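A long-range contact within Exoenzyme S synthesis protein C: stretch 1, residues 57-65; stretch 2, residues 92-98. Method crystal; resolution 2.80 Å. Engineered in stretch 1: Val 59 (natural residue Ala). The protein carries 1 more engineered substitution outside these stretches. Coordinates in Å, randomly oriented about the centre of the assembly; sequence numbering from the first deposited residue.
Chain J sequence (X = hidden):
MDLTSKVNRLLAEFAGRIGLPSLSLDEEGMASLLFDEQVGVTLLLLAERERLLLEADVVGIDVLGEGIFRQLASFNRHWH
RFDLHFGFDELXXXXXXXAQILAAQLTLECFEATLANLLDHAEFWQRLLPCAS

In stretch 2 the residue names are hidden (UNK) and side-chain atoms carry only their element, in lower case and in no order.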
ATOM      1  N   ASP J  57      -0.462  -7.802 -12.209  1.00 89.55           N
ATOM      2  CA  ASP J  57       0.101  -9.147 -12.168  1.00 91.55           C
ATOM      3  C   ASP J  57       1.546  -9.134 -12.654  1.00 86.44           C
ATOM      4  O   ASP J  57       1.830  -8.709 -13.774  1.00 85.16           O
ATOM      5  CB  ASP J  57      -0.734 -10.112 -13.016  1.00 98.59           C
ATOM      6  CG  ASP J  57      -2.127 -10.331 -12.453  1.00104.53           C
ATOM      7  OD1 ASP J  57      -2.439  -9.760 -11.387  1.00107.06           O
ATOM      8  OD2 ASP J  57      -2.910 -11.079 -13.077  1.00105.69           O
ATOM      9  N   VAL J  58       2.455  -9.600 -11.805  1.00 82.10           N
ATOM     10  CA  VAL J  58       3.877  -9.603 -12.124  1.00 75.06           C
ATOM     11  C   VAL J  58       4.339 -10.956 -12.663  1.00 73.10           C
ATOM     12  O   VAL J  58       4.592 -11.100 -13.859  1.00 71.11           O
ATOM     13  CB  VAL J  58       4.724  -9.219 -10.898  1.00 75.30           C
ATOM     14  CG1 VAL J  58       6.202  -9.211 -11.255  1.00 76.85           C
ATOM     15  CG2 VAL J  58       4.292  -7.861 -10.366  1.00 73.47           C
ATOM     16  N   VAL J  59       4.448 -11.945 -11.779  1.00 74.89           N
ATOM     17  CA  VAL J  59       4.889 -13.281 -12.179  1.00 80.82           C
ATOM     18  C   VAL J  59       4.094 -14.399 -11.514  1.00 90.20           C
ATOM     19  O   VAL J  59       3.357 -14.171 -10.554  1.00 91.76           O
ATOM     20  CB  VAL J  59       6.378 -13.508 -11.861  1.00 76.53           C
ATOM     21  CG1 VAL J  59       7.252 -12.844 -12.906  1.00 78.81           C
ATOM     22  CG2 VAL J  59       6.707 -13.001 -10.464  1.00 73.79           C
ATOM     23  N   GLY J  60       4.256 -15.611 -12.035  1.00 94.06           N
ATOM     24  CA  GLY J  60       3.640 -16.787 -11.452  1.00 98.06           C
ATOM     25  C   GLY J  60       4.574 -17.449 -10.458  1.00 99.54           C
ATOM     26  O   GLY J  60       5.791 -17.457 -10.648  1.00102.92           O
ATOM     27  N   ILE J  61       4.004 -18.009  -9.396  1.00 96.97           N
ATOM     28  CA  ILE J  61       4.794 -18.606  -8.327  1.00100.14           C
ATOM     29  C   ILE J  61       5.518 -19.872  -8.785  1.00104.77           C
ATOM     30  O   ILE J  61       6.497 -20.296  -8.170  1.00104.16           O
ATOM     31  CB  ILE J  61       3.916 -18.929  -7.099  1.00105.01           C
ATOM     32  CG1 ILE J  61       4.787 -19.271  -5.888  1.00110.98           C
ATOM     33  CG2 ILE J  61       2.944 -20.058  -7.417  1.00106.74           C
ATOM     34  CD1 ILE J  61       3.997 -19.592  -4.640  1.00113.79           C
ATOM     35  N   ASP J  62       5.038 -20.467  -9.872  1.00110.94           N
ATOM     36  CA  ASP J  62       5.614 -21.709 -10.381  1.00119.94           C
ATOM     37  C   ASP J  62       7.001 -21.516 -10.996  1.00119.36           C
ATOM     38  O   ASP J  62       7.792 -22.457 -11.065  1.00123.80           O
ATOM     39  CB  ASP J  62       4.669 -22.373 -11.389  1.00124.85           C
ATOM     40  CG  ASP J  62       4.325 -21.468 -12.557  1.00124.88           C
ATOM     41  OD1 ASP J  62       3.659 -21.943 -13.500  1.00127.75           O
ATOM     42  OD2 ASP J  62       4.717 -20.282 -12.535  1.00121.84           O
ATOM     43  N   VAL J  63       7.293 -20.297 -11.438  1.00114.44           N
ATOM     44  CA  VAL J  63       8.586 -19.995 -12.043  1.00114.31           C
ATOM     45  C   VAL J  63       9.531 -19.376 -11.015  1.00114.57           C
ATOM     46  O   VAL J  63      10.689 -19.081 -11.316  1.00115.95           O
ATOM     47  CB  VAL J  63       8.441 -19.040 -13.246  1.00109.36           C
ATOM     48  CG1 VAL J  63       9.735 -18.990 -14.045  1.00108.55           C
ATOM     49  CG2 VAL J  63       7.291 -19.481 -14.134  1.00109.81           C
ATOM     50  N   LEU J  64       9.029 -19.188  -9.798  1.00110.52           N
ATOM     51  CA  LEU J  64       9.812 -18.569  -8.734  1.00106.53           C
ATOM     52  C   LEU J  64      10.360 -19.598  -7.753  1.00112.35           C
ATOM     53  O   LEU J  64       9.637 -20.482  -7.295  1.00117.77           O
ATOM     54  CB  LEU J  64       8.965 -17.546  -7.977  1.00101.00           C
ATOM     55  CG  LEU J  64       8.365 -16.409  -8.801  1.00 98.03           C
ATOM     56  CD1 LEU J  64       7.559 -15.478  -7.911  1.00 95.05           C
ATOM     57  CD2 LEU J  64       9.458 -15.649  -9.531  1.00 97.99           C
ATOM     58  N   GLY J  65      11.644 -19.475  -7.432  1.00113.15           N
ATOM     59  CA  GLY J  65      12.246 -20.292  -6.395  1.00117.54           C
ATOM     60  C   GLY J  65      11.864 -19.738  -5.037  1.00120.35           C
ATOM     61  O   GLY J  65      11.631 -18.540  -4.898  1.00119.07           O
ATOM     62  N   UNK J  92      -4.724 -17.248  -7.859  1.00108.28           N
ATOM     63  CA  UNK J  92      -4.162 -17.107  -9.198  1.00106.68           C
ATOM     64  C   UNK J  92      -2.709 -17.561  -9.251  1.00104.52           C
ATOM     65  O   UNK J  92      -2.226 -18.004 -10.293  1.00102.76           O
ATOM     66  c   UNK J  92      -4.235 -15.649  -9.691  1.00105.13           C
ATOM     67  o   UNK J  92      -5.506 -15.087  -9.350  1.00107.37           O
ATOM     68  c   UNK J  92      -4.040 -15.586 -11.199  1.00103.19           C
ATOM     69  N   UNK J  93      -2.017 -17.449  -8.122  1.00105.07           N
ATOM     70  CA  UNK J  93      -0.603 -17.772  -8.059  1.00104.92           C
ATOM     71  C   UNK J  93       0.235 -16.660  -8.659  1.00100.22           C
ATOM     72  O   UNK J  93       1.358 -16.888  -9.110  1.00100.52           O
ATOM     73  N   UNK J  94      -0.319 -15.453  -8.663  1.00 94.87           N
ATOM     74  CA  UNK J  94       0.351 -14.298  -9.247  1.00 91.45           C
ATOM     75  C   UNK J  94       0.852 -13.329  -8.182  1.00 87.82           C
ATOM     76  O   UNK J  94       0.137 -13.010  -7.234  1.00 90.18           O
ATOM     77  c   UNK J  94       0.404 -14.233 -12.407  1.00 98.94           C
ATOM     78  c   UNK J  94      -0.592 -13.563 -10.204  1.00 92.05           C
ATOM     79  n   UNK J  94       1.313 -14.715 -14.674  1.00101.68           N
ATOM     80  c   UNK J  94       0.127 -14.825 -13.779  1.00100.31           C
ATOM     81  c   UNK J  94      -0.833 -14.274 -11.525  1.00 96.44           C
ATOM     82  N   UNK J  95       2.087 -12.867  -8.348  1.00 81.26           N
ATOM     83  CA  UNK J  95       2.626 -11.801  -7.517  1.00 76.34           C
ATOM     84  C   UNK J  95       2.130 -10.471  -8.071  1.00 71.30           C
ATOM     85  O   UNK J  95       2.118 -10.267  -9.282  1.00 67.74           O
ATOM     86  c   UNK J  95       4.164 -11.817  -7.509  1.00 78.48           C
ATOM     87  c   UNK J  95       4.676 -13.114  -6.903  1.00 79.58           C
ATOM     88  c   UNK J  95       4.708 -10.615  -6.753  1.00 79.78           C
ATOM     89  N   UNK J  96       1.714  -9.570  -7.188  1.00 73.78           N
ATOM     90  CA  UNK J  96       1.093  -8.323  -7.625  1.00 77.07           C
ATOM     91  C   UNK J  96       1.711  -7.075  -7.001  1.00 81.73           C
ATOM     92  O   UNK J  96       2.075  -7.068  -5.825  1.00 87.31           O
ATOM     93  c   UNK J  96      -0.408  -8.351  -7.330  1.00 78.39           C
ATOM     94  c   UNK J  96      -2.602  -9.567  -7.584  1.00 81.09           C
ATOM     95  n   UNK J  96      -3.435 -10.212  -8.391  1.00 83.02           N
ATOM     96  c   UNK J  96      -1.162  -9.461  -8.041  1.00 82.21           C
ATOM     97  o   UNK J  96      -2.960  -9.077  -6.514  1.00 78.20           O
ATOM     98  N   UNK J  97       1.827  -6.022  -7.803  1.00 76.67           N
ATOM     99  CA  UNK J  97       2.209  -4.709  -7.301  1.00 72.80           C
ATOM    100  C   UNK J  97       0.957  -3.858  -7.151  1.00 69.57           C
ATOM    101  O   UNK J  97       0.057  -3.920  -7.987  1.00 70.59           O
ATOM    102  c   UNK J  97       5.467  -3.787  -9.277  1.00 67.93           C
ATOM    103  c   UNK J  97       3.194  -4.025  -8.252  1.00 70.05           C
ATOM    104  c   UNK J  97       4.646  -4.503  -8.217  1.00 69.71           C
ATOM    105  c   UNK J  97       5.240  -4.279  -6.838  1.00 70.72           C
ATOM    106  N   UNK J  98       0.896  -3.066  -6.086  1.00 67.23           N
ATOM    107  CA  UNK J  98      -0.269  -2.224  -5.848  1.00 66.34           C
ATOM    108  C   UNK J  98       0.093  -0.743  -5.818  1.00 71.89           C
ATOM    109  O   UNK J  98       1.088  -0.343  -5.214  1.00 75.45           O
ATOM    110  c   UNK J  98      -2.415  -6.080  -5.184  1.00 66.22           C
ATOM    111  o   UNK J  98      -2.020  -8.174  -4.109  1.00 72.11           O
ATOM    112  c   UNK J  98      -0.969  -2.623  -4.547  1.00 66.89           C
ATOM    113  c   UNK J  98      -2.156  -4.726  -5.285  1.00 67.70           C
ATOM    114  c   UNK J  98      -0.619  -4.876  -3.471  1.00 73.24           C
ATOM    115  c   UNK J  98      -0.873  -6.229  -3.362  1.00 74.88           C
ATOM    116  c   UNK J  98      -1.252  -4.103  -4.434  1.00 69.13           C
ATOM    117  c   UNK J  98      -1.770  -6.826  -4.220  1.00 70.29           C
TER

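Position 92 carries three side-chain atoms: one carbon that bears an oxygen and a second carbon. A beta-branched hydroxyl of this kind is threonine. Thr 92 lies two residues before the strand, its side chain makes no contact with stretch 1, and its hydroxyl is hydrogen-bonded elsewhere in the structure.

Position 93 has no side-chain atoms, so it is glycine. Its phi of 77° by itself favours this residue. The backbone of Gly 93 does the work: its O accepts a hydrogen bond from Ile 61 N at 2.9 Å and also receives a CA-H...O contact from Gly 60 CA at 3.3 Å.

Position 94 shows four carbons in a row ending in nitrogen, an unbranched amine that can only be lysine. The chain of Lys 94 lies on the same face of the sheet as the side chains of Asp 57 and position 96. As this long aliphatic chain runs alongside stretch 1, Lys 94 CG packs 4.1 Å from Asp 57 OD2, and Lys 94 NZ comes 4.1 Å from Gly 60 N.

At position 95 one carbon carries two others, the compact fork of valine. Buried among apolar neighbours, Val 95 places its CB 4.3 Å from Val 58 CB and 4.1 Å from CG2 of the engineered Val 59, while its CG2 meets Leu 64 CD1 at 3.9 Å. A short, beta-branched hydrocarbon suits both the strand and this apolar setting.

Position 96 has three carbons, the third carrying one oxygen and one nitrogen: an amide, glutamine. Gln 96 uses both ends of it, NE2 donating to Asp 57 OD1 at 3.2 Å and OE1 accepting a hydrogen bond from position 98.

Position 97 holds four carbons forked at the second, which is leucine. The CG of Leu 97 lies 4.0 Å from Val 58 CG2, extending the apolar packing.

Position 98 bears one carbon and then a six-carbon ring with an oxygen, hence tyrosine. Tyr 98 does not touch stretch 1, but its OH donates to Gln 96 OE1 at 2.7 Å, helping to hold the amide that reaches Asp 57.

The contact is an antiparallel strand pairing whose register shifts by one at a beta bulge between Asp 57 and Gly 60. Two backbone bonds on Val 95 span the bulge: Val 58 N to Val 95 O, 2.6 Å, and Val 95 N to Val 59 O, 2.9 Å. Polar side chains at Asp 57, Lys 94 and Gln 96 share one face, while valines and leucines supply the apolar packing.

Stretch 2 92-98: TGKVQLY
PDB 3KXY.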